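Local atomic coordinates of uncharacterized protein (Bacteroides ovatus, PDB entry 4FS7), a protein that is of unknown function but, as an extracellular leucine-rich repeat protein of the BspA type, probably binds other proteins. Residues A[175-180]-A[198-203]; A[223-228]-A[245-250]. One frame throughout, in Å; residues are numbered along the deposited sequence. Where two conformers were deposited one is given.

Interaction 1: residues A[175-180]-A[198-203]; sequences TLHNGL and IIRDYC
Strands 175-176 and 198-199 run parallel in register, Leu176 N giving a nearly straight bond to Ile198 O (3.0 Å) and Leu176 O taking Arg200 N, before each chain bends through a type II turn. The two turns stay stacked: Gly179 N reaches Asp201 O at 2.9 Å, and glycine suits the third place of its turn, where phi is +65° and a CB would crowd Asn178 OD1. Such layering of equivalent strand and turn, one coil on the next, is the solenoid of BspA-type leucine-rich repeats. On the inner side Leu176 and Ile199 face the core, and Cys203 SG, anti to its backbone N, touches both Leu176 CB (3.7 Å) and Leu180 CB, a small apolar group suited to the buried side. The outer side belongs to Arg200. Its chain, extended from CG to NE, crosses Thr175 obliquely, so that the methyl CG2 of beta-branched Thr175 sits over one guanidinium face, 3.6 Å from Arg200 NE. Further out, NH1 lies above the centre of the His177 ring, the two planes 38° apart. Water joins the same NH1 to Asn178 N, while a second water sits 2.8 Å from Thr175 OG1 and is held only weakly by Arg200 NH2.

Interaction 2: residues A[223-228]-A[245-250]; sequences GDFALS and GKSVFY
Two successive coils of the leucine-rich repeat solenoid meet here at the turns that follow their short strands, 223-228 lying on 245-250. Apolar packing divides between the inner and outer sides. Within the core Leu227 CD1 lies 3.5 Å from Phe249 CE1, and Val248 CG1 faces Leu227 CB. On the other side the flat Phe225 ring receives Ser247 CB over its centre in a CH-pi contact, 3.5 Å from the centroid, a place where a short side chain fits closely. Phe225 CE1 also touches Tyr250 CB, the two rings inclined at 49°. Backbone hydrogen bonds hold the layers together: Phe225 N points nearly along the C=O axis of Lys246, and Leu227 N reaches Val248 O at 2.9 Å. Side chains add two more. Lys246 N runs almost straight (170°) to Asp224 OD1, which it meets from above the carboxylate plane. Gly245 must be small, since a CB there would clash with that oxygen. Asp224 and Lys246 then extend side by side; their charged atoms do not touch, OD2 and NZ being bridged by a water. The buried hydroxyl of Ser228, OG anti to the backbone N, donates to Tyr250 O at 2.8 Å, approaching from above the carbonyl plane.

Overall arrangement
From the N terminus the chain enters interaction 1 at 175-180, makes one circuit of 17 intervening residues without regular secondary structure, and returns to close it at 198-203. A further circuit leads through strand 221-222 to 223-228, and a third, holding strands 234-237 and 243-244, closes interaction 2 at 245-250. The loops follow in series, neither nesting nor crossing, and the contact centres lie 10 Å apart. Segments 198-203 and 223-228 themselves touch: Ile199 O probably bonds to Gly223 N, Asp201 OD1 accepts Asp224 N, and the rings of Tyr202 and Phe225 meet almost parallel. Four neighbouring layers are thereby joined along the parallel sheet running from 175-176 to 266-267 and its adjoining turns.

Interaction 1: residues A[175-180]-A[198-203]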
loop_
_atom_site.group_PDB
_atom_site.type_symbol
_atom_site.label_atom_id
_atom_site.label_comp_id
_atom_site.label_asym_id
_atom_site.label_seq_id
_atom_site.Cartn_x
_atom_site.Cartn_y
_atom_site.Cartn_z
ATOM N N THR A 175 -9.383 9.368 4.482
ATOM C CA THR A 175 -8.336 8.432 4.887
ATOM C C THR A 175 -8.507 7.103 4.142
ATOM O O THR A 175 -9.613 6.557 4.099
ATOM C CB THR A 175 -8.415 8.127 6.394
ATOM O OG1 THR A 175 -8.341 9.343 7.142
ATOM C CG2 THR A 175 -7.344 7.157 6.836
ATOM N N LEU A 176 -7.438 6.612 3.524
ATOM C CA LEU A 176 -7.400 5.274 2.946
ATOM C C LEU A 176 -6.727 4.331 3.934
ATOM O O LEU A 176 -5.596 4.574 4.365
ATOM C CB LEU A 176 -6.718 5.204 1.569
ATOM C CG LEU A 176 -7.256 6.115 0.472
ATOM C CD1 LEU A 176 -6.609 5.845 -0.869
ATOM C CD2 LEU A 176 -8.781 6.054 0.424
ATOM N N HIS A 177 -7.446 3.293 4.324
ATOM C CA HIS A 177 -6.998 2.373 5.354
ATOM C C HIS A 177 -5.855 1.467 4.928
ATOM O O HIS A 177 -5.565 1.297 3.742
ATOM C CB HIS A 177 -8.191 1.555 5.880
ATOM C CG HIS A 177 -9.059 2.323 6.828
ATOM N ND1 HIS A 177 -9.709 1.716 7.881
ATOM C CD2 HIS A 177 -9.450 3.626 6.842
ATOM C CE1 HIS A 177 -10.430 2.627 8.529
ATOM N NE2 HIS A 177 -10.296 3.794 7.921
ATOM N N ASN A 178 -5.225 0.899 5.936
ATOM C CA ASN A 178 -4.058 0.054 5.726
ATOM C C ASN A 178 -4.331 -1.059 4.683
ATOM O O ASN A 178 -5.335 -1.767 4.739
ATOM C CB ASN A 178 -3.638 -0.486 7.108
ATOM C CG ASN A 178 -2.491 -1.469 7.062
ATOM O OD1 ASN A 178 -2.463 -2.370 6.246
ATOM N ND2 ASN A 178 -1.530 -1.281 7.938
ATOM N N GLY A 179 -3.435 -1.169 3.702
ATOM C CA GLY A 179 -3.468 -2.276 2.771
ATOM C C GLY A 179 -4.692 -2.328 1.890
ATOM O O GLY A 179 -4.913 -3.362 1.259
ATOM N N LEU A 180 -5.406 -1.216 1.733
ATOM C CA LEU A 180 -6.687 -1.231 1.022
ATOM C C LEU A 180 -6.639 -1.872 -0.336
ATOM O O LEU A 180 -7.541 -2.658 -0.703
ATOM C CB LEU A 180 -7.173 0.189 0.875
ATOM C CG LEU A 180 -8.539 0.404 0.258
ATOM C CD1 LEU A 180 -9.621 -0.370 0.979
ATOM C CD2 LEU A 180 -8.874 1.910 0.285
ATOM N N ILE A 198 -4.935 11.423 4.171
ATOM C CA ILE A 198 -4.033 10.360 4.666
ATOM C C ILE A 198 -4.138 9.102 3.835
ATOM O O ILE A 198 -5.256 8.636 3.590
ATOM C CB ILE A 198 -4.420 10.031 6.161
ATOM C CG1 ILE A 198 -4.185 11.231 7.067
ATOM C CG2 ILE A 198 -3.697 8.763 6.649
ATOM C CD1 ILE A 198 -4.826 11.079 8.446
ATOM N N ILE A 199 -2.997 8.542 3.451
ATOM C CA ILE A 199 -2.903 7.186 2.887
ATOM C C ILE A 199 -2.116 6.381 3.908
ATOM O O ILE A 199 -0.947 6.692 4.190
ATOM C CB ILE A 199 -2.231 7.164 1.501
ATOM C CG1 ILE A 199 -3.093 7.912 0.487
ATOM C CG2 ILE A 199 -1.926 5.742 1.074
ATOM C CD1 ILE A 199 -2.443 8.135 -0.882
ATOM N N ARG A 200 -2.744 5.356 4.474
ATOM C CA ARG A 200 -2.131 4.549 5.514
ATOM C C ARG A 200 -1.179 3.499 4.970
ATOM O O ARG A 200 -1.016 3.325 3.763
ATOM C CB ARG A 200 -3.219 3.942 6.409
ATOM C CG ARG A 200 -3.938 4.992 7.248
ATOM C CD ARG A 200 -4.795 4.349 8.327
ATOM N NE ARG A 200 -5.433 5.318 9.215
ATOM C CZ ARG A 200 -6.559 5.084 9.914
ATOM N NH1 ARG A 200 -7.196 3.917 9.780
ATOM N NH2 ARG A 200 -7.087 6.036 10.700
ATOM N N ASP A 201 -0.561 2.776 5.894
ATOM C CA ASP A 201 0.500 1.823 5.555
ATOM C C ASP A 201 0.057 0.814 4.528
ATOM O O ASP A 201 -1.076 0.322 4.595
ATOM C CB ASP A 201 0.964 1.050 6.810
ATOM C CG ASP A 201 1.493 1.890 7.950
ATOM O OD1 ASP A 201 1.762 3.060 7.804
ATOM O OD2 ASP A 201 1.680 1.310 9.053
ATOM N N TYR A 202 0.931 0.419 3.595
ATOM C CA TYR A 202 0.722 -0.641 2.644
ATOM C C TYR A 202 -0.432 -0.400 1.688
ATOM O O TYR A 202 -0.757 -1.324 0.960
ATOM C CB TYR A 202 0.512 -1.980 3.376
ATOM C CG TYR A 202 1.709 -2.406 4.175
ATOM C CD1 TYR A 202 2.808 -3.015 3.580
ATOM C CD2 TYR A 202 1.739 -2.186 5.510
ATOM C CE1 TYR A 202 3.915 -3.406 4.352
ATOM C CE2 TYR A 202 2.858 -2.549 6.296
ATOM C CZ TYR A 202 3.938 -3.136 5.692
ATOM O OH TYR A 202 5.022 -3.506 6.462
ATOM N N CYS A 203 -0.976 0.810 1.596
ATOM C CA CYS A 203 -2.239 0.977 0.856
ATOM C C CYS A 203 -2.177 0.450 -0.581
ATOM O O CYS A 203 -3.117 -0.207 -1.037
ATOM C CB CYS A 203 -2.658 2.438 0.914
ATOM S SG CYS A 203 -4.287 2.761 0.291
HETATM O O HOH W 1 -7.576 8.910 9.790
HETATM O O HOH W 2 -6.143 1.431 8.714
#

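Interaction 2: residues A[223-228]-A[245-250]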
loop_
_atom_site.group_PDB
_atom_site.type_symbol
_atom_site.label_atom_id
_atom_site.label_comp_id
_atom_site.label_asym_id
_atom_site.label_seq_id
_atom_site.Cartn_x
_atom_site.Cartn_y
_atom_site.Cartn_z
ATOM N N GLY A 223 1.860 6.542 4.498
ATOM C CA GLY A 223 2.308 5.596 5.494
ATOM C C GLY A 223 3.395 4.639 5.004
ATOM O O GLY A 223 3.838 4.643 3.835
ATOM N N ASP A 224 3.827 3.803 5.923
ATOM C CA ASP A 224 4.899 2.880 5.677
ATOM C C ASP A 224 4.573 1.958 4.501
ATOM O O ASP A 224 3.466 1.421 4.434
ATOM C CB ASP A 224 5.183 1.982 6.907
ATOM C CG ASP A 224 5.662 2.716 8.151
ATOM O OD1 ASP A 224 5.887 3.928 8.112
ATOM O OD2 ASP A 224 5.811 2.014 9.175
ATOM N N PHE A 225 5.490 1.796 3.551
ATOM C CA PHE A 225 5.316 0.943 2.402
ATOM C C PHE A 225 4.095 1.306 1.536
ATOM O O PHE A 225 3.647 0.515 0.731
ATOM C CB PHE A 225 5.226 -0.556 2.786
ATOM C CG PHE A 225 6.492 -1.128 3.340
ATOM C CD1 PHE A 225 7.441 -1.712 2.485
ATOM C CD2 PHE A 225 6.726 -1.157 4.688
ATOM C CE1 PHE A 225 8.597 -2.267 2.989
ATOM C CE2 PHE A 225 7.913 -1.720 5.178
ATOM C CZ PHE A 225 8.806 -2.271 4.332
ATOM N N ALA A 226 3.576 2.543 1.632
ATOM C CA ALA A 226 2.301 2.845 0.964
ATOM C C ALA A 226 2.319 2.723 -0.525
ATOM O O ALA A 226 1.285 2.389 -1.131
ATOM C CB ALA A 226 1.753 4.209 1.386
ATOM N N LEU A 227 3.478 3.013 -1.124
ATOM C CA LEU A 227 3.645 2.942 -2.572
ATOM C C LEU A 227 4.770 1.968 -2.911
ATOM O O LEU A 227 5.391 2.091 -3.958
ATOM C CB LEU A 227 3.868 4.340 -3.165
ATOM C CG LEU A 227 2.657 5.269 -3.112
ATOM C CD1 LEU A 227 3.058 6.704 -3.484
ATOM C CD2 LEU A 227 1.621 4.724 -4.091
ATOM N N SER A 228 5.005 0.979 -2.072
ATOM C CA SER A 228 6.070 0.010 -2.326
ATOM C C SER A 228 5.712 -0.905 -3.464
ATOM O O SER A 228 4.559 -1.346 -3.611
ATOM C CB SER A 228 6.302 -0.787 -1.059
ATOM O OG SER A 228 7.194 -1.852 -1.272
ATOM N N GLY A 245 6.186 8.114 5.883
ATOM C CA GLY A 245 6.594 7.011 6.726
ATOM C C GLY A 245 7.893 6.360 6.286
ATOM O O GLY A 245 8.701 6.973 5.603
ATOM N N LYS A 246 8.072 5.107 6.696
ATOM C CA LYS A 246 9.250 4.326 6.323
ATOM C C LYS A 246 9.008 3.580 5.015
ATOM O O LYS A 246 7.898 3.093 4.762
ATOM C CB LYS A 246 9.532 3.308 7.415
ATOM C CG LYS A 246 9.820 3.888 8.757
ATOM C CD LYS A 246 9.702 2.833 9.890
ATOM C CE LYS A 246 9.883 3.454 11.250
ATOM N NZ LYS A 246 9.526 2.470 12.304
ATOM N N SER A 247 10.042 3.418 4.195
ATOM C CA SER A 247 9.978 2.433 3.133
ATOM C C SER A 247 8.822 2.701 2.147
ATOM O O SER A 247 8.327 1.782 1.521
ATOM C CB SER A 247 9.862 1.008 3.701
ATOM O OG SER A 247 10.902 0.766 4.655
ATOM N N VAL A 248 8.458 3.970 1.951
ATOM C CA VAL A 248 7.266 4.286 1.221
ATOM C C VAL A 248 7.327 3.791 -0.211
ATOM O O VAL A 248 6.305 3.392 -0.742
ATOM C CB VAL A 248 6.914 5.787 1.287
ATOM C CG1 VAL A 248 5.705 6.129 0.415
ATOM C CG2 VAL A 248 6.679 6.251 2.719
ATOM N N PHE A 249 8.513 3.874 -0.832
ATOM C CA PHE A 249 8.701 3.470 -2.172
ATOM C C PHE A 249 9.607 2.233 -2.282
ATOM O O PHE A 249 10.263 1.975 -3.304
ATOM C CB PHE A 249 9.291 4.613 -3.018
ATOM C CG PHE A 249 8.375 5.789 -3.103
ATOM C CD1 PHE A 249 7.356 5.842 -4.066
ATOM C CD2 PHE A 249 8.466 6.824 -2.192
ATOM C CE1 PHE A 249 6.482 6.911 -4.126
ATOM C CE2 PHE A 249 7.618 7.882 -2.251
ATOM C CZ PHE A 249 6.602 7.932 -3.206
ATOM N N TYR A 250 9.599 1.409 -1.252
ATOM C CA TYR A 250 10.500 0.263 -1.212
ATOM C C TYR A 250 10.404 -0.591 -2.447
ATOM O O TYR A 250 9.330 -1.046 -2.824
ATOM C CB TYR A 250 10.168 -0.605 0.019
ATOM C CG TYR A 250 11.126 -1.735 0.210
ATOM C CD1 TYR A 250 10.983 -2.909 -0.508
ATOM C CD2 TYR A 250 12.213 -1.623 1.043
ATOM C CE1 TYR A 250 11.918 -3.934 -0.427
ATOM C CE2 TYR A 250 13.132 -2.666 1.159
ATOM C CZ TYR A 250 12.989 -3.794 0.413
ATOM O OH TYR A 250 13.980 -4.769 0.544
HETATM O O HOH W 3 6.573 2.270 11.752
#